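Local atomic coordinates of kojibiose phosphorylase (PDB entry 6W0P), a protein that belongs to glycoside hydrolase family 65 and joins a beta-sandwich-like N-terminal domain to a helical catalytic domain and a small C-terminal domain. Residues A[450-455]-A[495-500]; A[47-52]-A[102-107]. All blocks are in the same frame, centred on the assembly; numbering follows the deposited sequence.

Contact 1: residues A[450-455]-A[495-500]; sequences EISKFL and KCFQYL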
ATOM      1  N   GLU A 450       3.412  25.879 -16.394  1.00 36.83           N
ATOM      2  CA  GLU A 450       3.986  24.745 -15.626  1.00 37.04           C
ATOM      3  C   GLU A 450       2.919  23.661 -15.434  1.00 35.42           C
ATOM      4  O   GLU A 450       3.267  22.486 -15.645  1.00 35.56           O
ATOM      5  CB  GLU A 450       4.573  25.204 -14.287  1.00 37.68           C
ATOM      6  CG  GLU A 450       5.790  26.109 -14.439  1.00 38.99           C
ATOM      7  CD  GLU A 450       7.038  25.495 -15.062  1.00 39.69           C
ATOM      8  OE1 GLU A 450       7.045  24.268 -15.307  1.00 39.21           O
ATOM      9  OE2 GLU A 450       7.989  26.263 -15.335  1.00 41.59           O
ATOM     10  N   ILE A 451       1.680  24.019 -15.055  1.00 34.11           N
ATOM     11  CA  ILE A 451       0.597  23.015 -14.825  1.00 32.92           C
ATOM     12  C   ILE A 451       0.273  22.341 -16.155  1.00 33.25           C
ATOM     13  O   ILE A 451       0.187  21.102 -16.175  1.00 33.79           O
ATOM     14  CB  ILE A 451      -0.659  23.622 -14.179  1.00 32.38           C
ATOM     15  CG1 ILE A 451      -0.384  24.104 -12.753  1.00 31.80           C
ATOM     16  CG2 ILE A 451      -1.816  22.637 -14.224  1.00 31.56           C
ATOM     17  CD1 ILE A 451      -1.371  25.138 -12.288  1.00 31.60           C
ATOM     18  N   SER A 452       0.141  23.111 -17.236  1.00 33.99           N
ATOM     19  CA  SER A 452      -0.136  22.575 -18.592  1.00 34.42           C
ATOM     20  C   SER A 452       0.971  21.595 -19.001  1.00 34.89           C
ATOM     21  O   SER A 452       0.636  20.519 -19.485  1.00 35.35           O
ATOM     22  CB  SER A 452      -0.348  23.675 -19.592  1.00 34.28           C
ATOM     23  OG  SER A 452      -1.431  24.488 -19.175  1.00 34.08           O
ATOM     24  N   LYS A 453       2.239  21.938 -18.781  1.00 36.80           N
ATOM     25  CA  LYS A 453       3.393  21.033 -19.071  1.00 37.64           C
ATOM     26  C   LYS A 453       3.219  19.683 -18.362  1.00 37.84           C
ATOM     27  O   LYS A 453       3.436  18.631 -19.002  1.00 39.13           O
ATOM     28  CB  LYS A 453       4.694  21.687 -18.617  1.00 38.38           C
ATOM     29  CG  LYS A 453       5.293  22.642 -19.628  1.00 39.75           C
ATOM     30  CD  LYS A 453       6.466  23.436 -19.088  1.00 41.07           C
ATOM     31  CE  LYS A 453       7.652  22.612 -18.629  1.00 41.05           C
ATOM     32  NZ  LYS A 453       8.486  23.381 -17.670  1.00 41.61           N
ATOM     33  N   PHE A 454       2.850  19.685 -17.077  1.00 37.12           N
ATOM     34  CA  PHE A 454       2.606  18.427 -16.325  1.00 36.22           C
ATOM     35  C   PHE A 454       1.465  17.644 -16.978  1.00 35.62           C
ATOM     36  O   PHE A 454       1.627  16.450 -17.227  1.00 34.30           O
ATOM     37  CB  PHE A 454       2.317  18.713 -14.857  1.00 35.84           C
ATOM     38  CG  PHE A 454       1.786  17.521 -14.118  1.00 34.83           C
ATOM     39  CD1 PHE A 454       2.547  16.372 -14.006  1.00 34.50           C
ATOM     40  CD2 PHE A 454       0.528  17.551 -13.538  1.00 34.41           C
ATOM     41  CE1 PHE A 454       2.057  15.268 -13.324  1.00 34.09           C
ATOM     42  CE2 PHE A 454       0.046  16.445 -12.862  1.00 34.10           C
ATOM     43  CZ  PHE A 454       0.811  15.312 -12.751  1.00 33.96           C
ATOM     44  N   LEU A 455       0.358  18.321 -17.288  1.00 36.48           N
ATOM     45  CA  LEU A 455      -0.864  17.664 -17.813  1.00 36.29           C
ATOM     46  C   LEU A 455      -0.546  17.028 -19.169  1.00 36.99           C
ATOM     47  O   LEU A 455      -1.084  15.941 -19.441  1.00 36.22           O
ATOM     48  CB  LEU A 455      -2.002  18.680 -17.905  1.00 36.14           C
ATOM     49  CG  LEU A 455      -2.619  19.101 -16.576  1.00 36.77           C
ATOM     50  CD1 LEU A 455      -3.787  20.059 -16.807  1.00 37.73           C
ATOM     51  CD2 LEU A 455      -3.081  17.900 -15.755  1.00 36.12           C
ATOM     52  N   LYS A 495      -9.904  22.329 -19.958  1.00 34.68           N
ATOM     53  CA  LYS A 495     -10.183  23.723 -19.522  1.00 35.24           C
ATOM     54  C   LYS A 495      -8.867  24.448 -19.221  1.00 35.35           C
ATOM     55  O   LYS A 495      -8.768  25.639 -19.542  1.00 36.08           O
ATOM     56  CB  LYS A 495     -11.113  23.788 -18.311  1.00 35.77           C
ATOM     57  CG  LYS A 495     -12.582  23.531 -18.609  1.00 36.22           C
ATOM     58  CD  LYS A 495     -13.225  24.616 -19.453  1.00 37.37           C
ATOM     59  CE  LYS A 495     -14.729  24.609 -19.339  1.00 37.56           C
ATOM     60  NZ  LYS A 495     -15.351  25.538 -20.310  1.00 38.76           N
ATOM     61  N   CYS A 496      -7.895  23.781 -18.614  1.00 35.13           N
ATOM     62  CA  CYS A 496      -6.565  24.384 -18.360  1.00 35.80           C
ATOM     63  C   CYS A 496      -5.920  24.779 -19.699  1.00 36.61           C
ATOM     64  O   CYS A 496      -5.462  25.929 -19.832  1.00 36.79           O
ATOM     65  CB  CYS A 496      -5.639  23.442 -17.612  1.00 35.39           C
ATOM     66  SG  CYS A 496      -4.167  24.319 -17.024  1.00 35.68           S
ATOM     67  N   PHE A 497      -5.933  23.877 -20.681  1.00 36.57           N
ATOM     68  CA  PHE A 497      -5.258  24.081 -21.988  1.00 36.64           C
ATOM     69  C   PHE A 497      -5.877  25.288 -22.691  1.00 37.27           C
ATOM     70  O   PHE A 497      -5.122  26.125 -23.193  1.00 37.18           O
ATOM     71  CB  PHE A 497      -5.351  22.831 -22.866  1.00 36.15           C
ATOM     72  CG  PHE A 497      -4.605  21.635 -22.336  1.00 35.42           C
ATOM     73  CD1 PHE A 497      -3.520  21.790 -21.499  1.00 34.71           C
ATOM     74  CD2 PHE A 497      -4.997  20.355 -22.691  1.00 35.55           C
ATOM     75  CE1 PHE A 497      -2.850  20.690 -21.001  1.00 35.43           C
ATOM     76  CE2 PHE A 497      -4.323  19.252 -22.198  1.00 36.07           C
ATOM     77  CZ  PHE A 497      -3.235  19.423 -21.367  1.00 35.83           C
ATOM     78  N   GLN A 498      -7.208  25.371 -22.704  1.00 38.03           N
ATOM     79  CA  GLN A 498      -7.941  26.435 -23.435  1.00 38.66           C
ATOM     80  C   GLN A 498      -7.732  27.778 -22.727  1.00 39.33           C
ATOM     81  O   GLN A 498      -7.550  28.779 -23.430  1.00 39.77           O
ATOM     82  CB  GLN A 498      -9.407  26.064 -23.580  1.00 39.17           C
ATOM     83  CG  GLN A 498      -9.620  24.857 -24.479  1.00 39.43           C
ATOM     84  CD  GLN A 498     -11.069  24.440 -24.473  1.00 39.98           C
ATOM     85  OE1 GLN A 498     -11.770  24.609 -23.476  1.00 39.76           O
ATOM     86  NE2 GLN A 498     -11.526  23.892 -25.591  1.00 39.65           N
ATOM     87  N   TYR A 499      -7.660  27.817 -21.396  1.00 38.66           N
ATOM     88  CA  TYR A 499      -7.395  29.093 -20.683  1.00 39.06           C
ATOM     89  C   TYR A 499      -5.985  29.600 -21.021  1.00 40.24           C
ATOM     90  O   TYR A 499      -5.822  30.808 -21.281  1.00 41.54           O
ATOM     91  CB  TYR A 499      -7.589  28.963 -19.172  1.00 38.54           C
ATOM     92  CG  TYR A 499      -7.605  30.278 -18.433  1.00 38.06           C
ATOM     93  CD1 TYR A 499      -8.449  31.315 -18.817  1.00 38.98           C
ATOM     94  CD2 TYR A 499      -6.780  30.491 -17.343  1.00 37.72           C
ATOM     95  CE1 TYR A 499      -8.474  32.525 -18.138  1.00 38.85           C
ATOM     96  CE2 TYR A 499      -6.796  31.688 -16.648  1.00 37.72           C
ATOM     97  CZ  TYR A 499      -7.639  32.710 -17.047  1.00 38.72           C
ATOM     98  OH  TYR A 499      -7.640  33.894 -16.359  1.00 39.39           O
ATOM     99  N   LEU A 500      -4.982  28.728 -20.986  1.00 40.08           N
ATOM    100  CA  LEU A 500      -3.587  29.152 -21.237  1.00 41.79           C
ATOM    101  C   LEU A 500      -3.502  29.690 -22.666  1.00 43.64           C
ATOM    102  O   LEU A 500      -2.970  30.787 -22.848  1.00 42.91           O
ATOM    103  CB  LEU A 500      -2.620  27.981 -21.051  1.00 41.07           C
ATOM    104  CG  LEU A 500      -1.166  28.304 -21.381  1.00 41.03           C
ATOM    105  CD1 LEU A 500      -0.689  29.526 -20.615  1.00 40.80           C
ATOM    106  CD2 LEU A 500      -0.262  27.119 -21.086  1.00 41.17           C
TER

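Contact 2: residues A[47-52]-A[102-107]; sequences DETYSG and ELDLNK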
ATOM      1  N   ASP A  47      -5.866  26.314  30.528  1.00 36.09           N
ATOM      2  CA  ASP A  47      -4.585  27.003  30.828  1.00 36.50           C
ATOM      3  C   ASP A  47      -3.890  26.224  31.944  1.00 36.07           C
ATOM      4  O   ASP A  47      -2.763  25.795  31.730  1.00 36.95           O
ATOM      5  CB  ASP A  47      -4.850  28.453  31.215  1.00 36.70           C
ATOM      6  CG  ASP A  47      -5.857  29.091  30.280  1.00 37.42           C
ATOM      7  OD1 ASP A  47      -5.411  29.748  29.330  1.00 37.87           O
ATOM      8  OD2 ASP A  47      -7.082  28.893  30.497  1.00 37.91           O
ATOM      9  N   GLU A  48      -4.583  26.019  33.058  1.00 35.57           N
ATOM     10  CA  GLU A  48      -4.059  25.322  34.261  1.00 37.16           C
ATOM     11  C   GLU A  48      -3.831  23.852  33.918  1.00 36.89           C
ATOM     12  O   GLU A  48      -4.332  23.418  32.876  1.00 36.19           O
ATOM     13  CB  GLU A  48      -5.020  25.461  35.448  1.00 37.02           C
ATOM     14  CG  GLU A  48      -6.320  24.667  35.316  1.00 36.42           C
ATOM     15  CD  GLU A  48      -7.412  25.278  34.445  1.00 35.39           C
ATOM     16  OE1 GLU A  48      -7.163  26.336  33.854  1.00 35.77           O
ATOM     17  OE2 GLU A  48      -8.503  24.689  34.351  1.00 34.36           O
ATOM     18  N   THR A  49      -3.124  23.123  34.781  1.00 38.10           N
ATOM     19  CA  THR A  49      -2.989  21.639  34.709  1.00 38.75           C
ATOM     20  C   THR A  49      -4.375  20.993  34.526  1.00 38.43           C
ATOM     21  O   THR A  49      -5.309  21.333  35.258  1.00 37.91           O
ATOM     22  CB  THR A  49      -2.260  21.112  35.951  1.00 39.71           C
ATOM     23  OG1 THR A  49      -0.933  21.635  35.896  1.00 40.25           O
ATOM     24  CG2 THR A  49      -2.229  19.602  36.042  1.00 39.46           C
ATOM     25  N   TYR A  50      -4.518  20.098  33.553  1.00 38.83           N
ATOM     26  CA  TYR A  50      -5.728  19.248  33.405  1.00 39.21           C
ATOM     27  C   TYR A  50      -5.268  17.825  33.116  1.00 39.76           C
ATOM     28  O   TYR A  50      -4.505  17.614  32.148  1.00 39.85           O
ATOM     29  CB  TYR A  50      -6.687  19.767  32.329  1.00 38.11           C
ATOM     30  CG  TYR A  50      -7.958  18.960  32.162  1.00 37.87           C
ATOM     31  CD1 TYR A  50      -9.009  19.061  33.059  1.00 37.85           C
ATOM     32  CD2 TYR A  50      -8.127  18.105  31.086  1.00 37.43           C
ATOM     33  CE1 TYR A  50     -10.187  18.348  32.890  1.00 37.06           C
ATOM     34  CE2 TYR A  50      -9.291  17.379  30.906  1.00 36.64           C
ATOM     35  CZ  TYR A  50     -10.328  17.498  31.807  1.00 36.94           C
ATOM     36  OH  TYR A  50     -11.480  16.778  31.612  1.00 36.97           O
ATOM     37  N   SER A  51      -5.694  16.898  33.969  1.00 41.20           N
ATOM     38  CA  SER A  51      -5.211  15.494  33.998  1.00 43.44           C
ATOM     39  C   SER A  51      -6.285  14.582  33.382  1.00 44.08           C
ATOM     40  O   SER A  51      -6.133  13.361  33.462  1.00 43.78           O
ATOM     41  CB  SER A  51      -4.839  15.092  35.404  1.00 42.54           C
ATOM     42  OG  SER A  51      -5.997  15.027  36.222  1.00 43.29           O
ATOM     43  N   GLY A  52      -7.341  15.161  32.799  1.00 44.81           N
ATOM     44  CA  GLY A  52      -8.317  14.427  31.972  1.00 45.36           C
ATOM     45  C   GLY A  52      -7.779  14.290  30.561  1.00 45.26           C
ATOM     46  O   GLY A  52      -6.653  14.767  30.330  1.00 46.78           O
ATOM     47  N   GLU A 102      -3.342  21.759  44.023  1.00 45.30           N
ATOM     48  CA  GLU A 102      -3.161  22.330  42.660  1.00 44.10           C
ATOM     49  C   GLU A 102      -4.525  22.384  41.961  1.00 41.65           C
ATOM     50  O   GLU A 102      -5.254  21.379  41.996  1.00 41.58           O
ATOM     51  CB  GLU A 102      -2.167  21.562  41.786  1.00 43.11           C
ATOM     52  CG  GLU A 102      -1.835  22.348  40.518  1.00 43.08           C
ATOM     53  CD  GLU A 102      -0.852  21.733  39.535  1.00 43.16           C
ATOM     54  OE1 GLU A 102      -0.261  20.670  39.863  1.00 44.01           O
ATOM     55  OE2 GLU A 102      -0.653  22.337  38.450  1.00 41.61           O
ATOM     56  N   LEU A 103      -4.843  23.508  41.332  1.00 39.83           N
ATOM     57  CA  LEU A 103      -6.051  23.622  40.471  1.00 39.88           C
ATOM     58  C   LEU A 103      -5.929  22.646  39.287  1.00 39.56           C
ATOM     59  O   LEU A 103      -4.971  22.757  38.490  1.00 38.95           O
ATOM     60  CB  LEU A 103      -6.228  25.068  40.001  1.00 38.41           C
ATOM     61  CG  LEU A 103      -7.465  25.341  39.147  1.00 37.46           C
ATOM     62  CD1 LEU A 103      -8.751  25.050  39.900  1.00 37.74           C
ATOM     63  CD2 LEU A 103      -7.466  26.779  38.675  1.00 36.99           C
ATOM     64  N   ASP A 104      -6.869  21.708  39.210  1.00 40.11           N
ATOM     65  CA  ASP A 104      -7.032  20.733  38.103  1.00 40.65           C
ATOM     66  C   ASP A 104      -8.493  20.285  38.112  1.00 39.73           C
ATOM     67  O   ASP A 104      -8.887  19.622  39.111  1.00 40.06           O
ATOM     68  CB  ASP A 104      -6.086  19.540  38.286  1.00 42.71           C
ATOM     69  CG  ASP A 104      -6.265  18.462  37.225  1.00 43.59           C
ATOM     70  OD1 ASP A 104      -7.073  18.692  36.307  1.00 43.59           O
ATOM     71  OD2 ASP A 104      -5.593  17.410  37.327  1.00 45.03           O
ATOM     72  N   LEU A 105      -9.278  20.646  37.092  1.00 38.33           N
ATOM     73  CA  LEU A 105     -10.761  20.470  37.133  1.00 37.59           C
ATOM     74  C   LEU A 105     -11.132  18.989  36.994  1.00 37.84           C
ATOM     75  O   LEU A 105     -12.272  18.672  37.267  1.00 38.44           O
ATOM     76  CB  LEU A 105     -11.430  21.314  36.049  1.00 36.13           C
ATOM     77  CG  LEU A 105     -11.346  22.831  36.238  1.00 35.39           C
ATOM     78  CD1 LEU A 105     -12.232  23.540  35.216  1.00 34.68           C
ATOM     79  CD2 LEU A 105     -11.719  23.244  37.647  1.00 35.37           C
ATOM     80  N   ASN A 106     -10.203  18.114  36.603  1.00 38.80           N
ATOM     81  CA  ASN A 106     -10.408  16.637  36.587  1.00 40.50           C
ATOM     82  C   ASN A 106     -10.341  16.069  38.019  1.00 40.74           C
ATOM     83  O   ASN A 106     -10.848  14.969  38.211  1.00 40.98           O
ATOM     84  CB  ASN A 106      -9.397  15.937  35.672  1.00 41.21           C
ATOM     85  CG  ASN A 106      -9.695  14.465  35.445  1.00 42.22           C
ATOM     86  OD1 ASN A 106     -10.766  14.112  34.957  1.00 42.61           O
ATOM     87  ND2 ASN A 106      -8.751  13.601  35.801  1.00 42.09           N
ATOM     88  N   LYS A 107      -9.773  16.796  38.987  1.00 40.88           N
ATOM     89  CA  LYS A 107      -9.598  16.328  40.392  1.00 42.39           C
ATOM     90  C   LYS A 107     -10.386  17.190  41.387  1.00 42.16           C
ATOM     91  O   LYS A 107     -11.033  16.619  42.246  1.00 43.02           O
ATOM     92  CB  LYS A 107      -8.107  16.285  40.750  1.00 42.85           C
ATOM     93  CG  LYS A 107      -7.340  15.150  40.082  1.00 43.24           C
ATOM     94  CD  LYS A 107      -5.862  15.102  40.432  1.00 44.19           C
ATOM     95  CE  LYS A 107      -5.111  14.089  39.584  1.00 44.81           C
ATOM     96  NZ  LYS A 107      -3.684  13.972  39.981  1.00 45.88           N
TER
HETATM   97  O   HOH W   1      -8.254  21.992  34.959  1.00 32.67           O
HETATM   98  O   HOH W   2      -2.784  24.315  37.787  1.00 33.10           O
HETATM   99  O   HOH W   3     -12.492  15.871  33.977  1.00 37.09           O

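Contact 1: residues A[450-455]-A[495-500]
Ser452 is the small residue on which the two helices meet, with Cys496, Phe497 and Leu500 of the facing helix gathered round its side chain. Ser452 CA and Phe497 CA are the closest such pair across the interface, 6.3 Å apart. The methyl CD2 of Leu500 lies 3.5 Å from Ser452 OG and also touches Ser452 CB. Cys496 SG lies 3.5 Å from Ser452 OG and 4.0 Å from the branch methyl CG2 of Ile451. With SG anti to its own backbone N (chi1 -168°), Cys496 turns its sulfur toward the other helix, against both Ile451 CG2 and Ser452 OG.

One turn further along, Leu455 straddles two partners. Its CB meets the far end of the Phe497 ring, 3.7 Å from CZ, and its CD1 rests 3.9 Å from Cys496 CB. At the ring's edge, near its plane, the backbone O of Ser452 lies 3.8 Å from Phe497 CE1.

These side chains are carried by helices 437-458 and 487-504 of the family 65 catalytic domain, which run roughly antiparallel with short-segment axes 9.9 Å apart and a signed crossing angle of -138°. Met528 of helix 522-534 packs against both Phe497 and Leu500, and Phe424 of helix 418-434 touches Cys496, so two further helices close round the contact. Ser452 OG is bonded to the carbonyl of Leu448 one turn back in its own helix. That bond satisfies the buried hydroxyl locally, and the interface itself is held chiefly by van der Waals contact of methyls, sulfur and ring.

Contact 2: residues A[47-52]-A[102-107]
Ser51 and Asp104 form a two-point grip between two loops: Ser51 OG donates to Asp104 OD2 at 2.7 Å, and Ser51 N donates to OD1 at 3.3 Å, both on the syn sides of the carboxylate. OD1 also closes an Asx turn in its own loop by accepting from Asn106 N, 3.2 Å away. The two N-H groups reach OD1 from opposite faces of the carboxylate plane, and both oxygens are engaged, which should restrain the group's rotation. Asn106 adds to the cluster, its ND2 donating to Ser51 OG at 3.1 Å with the serine oxygen in the amide plane.

At the other end of the contact, Thr49 OG1 donates to Glu102 OE2 at 2.7 Å, coming from above the carboxylate plane; the same oxygen is in a salt bridge with Arg95. A water links that oxygen, the carbonyl of Leu103 and Thr49 N. A second water gives its protons to Glu48 OE2 and Thr49 O and accepts from Leu105 N. Glu48 has its CG in the crowded position between backbone N and carbonyl carbon (chi1 71°), and this CG lies 4.1 Å from Leu103 CG; the other carboxylate oxygen of Glu48, OE1, pairs with Arg126.

Leu103 and Leu105 rest on strand 123-132, so this loop pair sits against a sheet of the N-terminal domain. Loop 47-52 follows strand 40-42; the other loop leads into strand 109-118. The Tyr50 and Asn106 side chains cross at about a right angle, ring and amide planes 67° apart, with Tyr50 CE1 lying 3.8 Å from Asn106 CB. Past the ring, a third water joins Tyr50 OH to Asn106 OD1, standing 2.7 Å from each oxygen.

Contact 1 and contact 2 lie on opposite sides of the chain's centre, their own centres about 55 Å apart and their nearest atoms about 42 Å, and share no structural element. Contact 1 is core: two helices of the catalytic domain, every touching residue buried, joined by mostly apolar side chains round one serine. Contact 2 is partly buried and pairs two loops of the N-terminal domain, with leucines facing the sheet while its serine and asparagine are exposed. The chemistry follows the setting. Regular helices satisfy their own backbone and meet through side chains, whereas the irregular loops of 47-52 and 102-107 use carboxylates and bridging waters to hold hydroxyls and backbone N-H groups alike.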